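PDB 6RQA: iminosuccinate reductase from Paracoccus denitrificans, which catalyses the NADH-dependent reduction of iminosuccinate to L-aspartate, regenerating the amino donor of the beta-hydroxyaspartate cycle during glyoxylate assimilation. Local coordinates for residues L151-A156 with F162-A167. Sequence-based numbering, arbitrary orientation.
Sequences LGMIGA and FQMRAA
Leu151 and Met153 meet Gln163, Met164 and Ala167 where the first strand of a Rossmann-type NAD-binding domain packs against the helix that follows it, a worked example of how a beta-alpha-beta unit buries its interior. Strand 150-154 lies between strands 175-179 and 214-217 in the parallel sheet, and helix 158-170 runs back across it, the segment axes 10.2 Å apart at an angle of 164°. Alternate strand residues supply the apolar layer. Leu151 has CG anti to its amide nitrogen (chi1 173°), and its CD2 branch reaches the helix, lying 4.0 Å from Ala167 CB and, more loosely, 4.3 Å from Met164 CG. Gly152, between the two inward residues, contributes its backbone to the sheet through Val214 and Val216. Met153 is the strand residue with most surface against the helix. Its side chain and that of Gln163 cross at about a right angle, Met153 CE 4.1 Å from Gln163 CB, while the end of Gln163 leads away. Met164, extended through chi2, turns at chi3 (-59°) to bring its CE 3.7 Å from Met153 CG, and Leu189 of helix 186-195 touches both methionines. Beyond them Ile154 packs against strand 214-217, and the chain turns through Gly155, where a side chain would press against the carbonyl O of Ile154. Ala156 touches the bound NAD, which thus lies at the C-terminal end of the strand, as in other Rossmann domains; its backbone N is hydrogen-bonded to OD1 of Asn180, an NAD-binding residue.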
# COMPACT_ATOMS: atom_id res chain seq x y z
N LEU A 151 28.31 25.48 6.41
CA LEU A 151 27.18 24.57 6.48
C LEU A 151 26.86 24.28 7.94
O LEU A 151 27.74 23.92 8.72
CB LEU A 151 27.48 23.27 5.74
CG LEU A 151 26.45 22.15 5.86
CD1 LEU A 151 25.14 22.55 5.19
CD2 LEU A 151 26.99 20.86 5.26
N GLY A 152 25.59 24.44 8.31
CA GLY A 152 25.16 24.18 9.67
C GLY A 152 24.33 22.92 9.80
O GLY A 152 23.28 22.79 9.15
N MET A 153 24.78 21.99 10.63
CA MET A 153 24.11 20.71 10.83
C MET A 153 23.40 20.73 12.18
O MET A 153 24.05 20.84 13.22
CB MET A 153 25.10 19.55 10.76
CG MET A 153 25.77 19.37 9.41
SD MET A 153 24.61 18.93 8.11
CE MET A 153 23.95 17.39 8.75
N ILE A 154 22.08 20.61 12.15
CA ILE A 154 21.27 20.47 13.36
C ILE A 154 20.86 19.00 13.44
O ILE A 154 19.89 18.57 12.82
CB ILE A 154 20.06 21.40 13.35
CG1 ILE A 154 20.51 22.86 13.28
CG2 ILE A 154 19.21 21.17 14.60
CD1 ILE A 154 19.38 23.86 13.36
N GLY A 155 21.62 18.23 14.21
CA GLY A 155 21.32 16.81 14.35
C GLY A 155 22.51 15.98 13.92
O GLY A 155 23.16 16.25 12.91
N ALA A 156 22.82 14.96 14.73
CA ALA A 156 23.95 14.08 14.48
C ALA A 156 23.52 12.62 14.46
O ALA A 156 24.29 11.73 14.85
CB ALA A 156 25.05 14.30 15.51
N PHE A 162 24.76 11.16 5.83
CA PHE A 162 24.36 11.20 4.43
C PHE A 162 24.00 12.62 4.00
O PHE A 162 24.29 13.03 2.87
CB PHE A 162 23.17 10.26 4.20
CG PHE A 162 23.46 8.83 4.57
CD1 PHE A 162 24.03 7.97 3.64
CD2 PHE A 162 23.17 8.36 5.83
CE1 PHE A 162 24.30 6.66 3.98
CE2 PHE A 162 23.44 7.05 6.17
CZ PHE A 162 24.00 6.20 5.24
N GLN A 163 23.38 13.40 4.90
CA GLN A 163 23.04 14.78 4.57
C GLN A 163 24.29 15.61 4.32
O GLN A 163 24.33 16.43 3.40
CB GLN A 163 22.19 15.39 5.68
CG GLN A 163 20.92 14.62 6.01
CD GLN A 163 19.90 14.65 4.89
OE1 GLN A 163 19.79 15.63 4.16
NE2 GLN A 163 19.13 13.57 4.76
N MET A 164 25.33 15.41 5.14
CA MET A 164 26.55 16.20 4.99
C MET A 164 27.30 15.83 3.71
O MET A 164 27.82 16.71 3.01
CB MET A 164 27.45 16.02 6.21
CG MET A 164 28.64 16.96 6.24
SD MET A 164 29.71 16.73 7.68
CE MET A 164 28.56 17.01 9.01
N ARG A 165 27.36 14.54 3.38
CA ARG A 165 28.05 14.12 2.17
C ARG A 165 27.34 14.63 0.92
O ARG A 165 27.99 15.09 -0.03
CB ARG A 165 28.17 12.59 2.12
CG ARG A 165 29.27 12.04 3.01
CD ARG A 165 29.52 10.56 2.73
NE ARG A 165 28.50 9.70 3.32
CZ ARG A 165 28.63 9.10 4.50
NH1 ARG A 165 29.74 9.26 5.21
NH2 ARG A 165 27.65 8.33 4.97
N ALA A 166 26.01 14.57 0.90
CA ALA A 166 25.27 15.05 -0.27
C ALA A 166 25.36 16.57 -0.41
O ALA A 166 25.39 17.08 -1.53
CB ALA A 166 23.81 14.61 -0.19
N ALA A 167 25.42 17.29 0.71
CA ALA A 167 25.52 18.74 0.65
C ALA A 167 26.90 19.18 0.17
O ALA A 167 27.01 20.11 -0.63
CB ALA A 167 25.21 19.35 2.02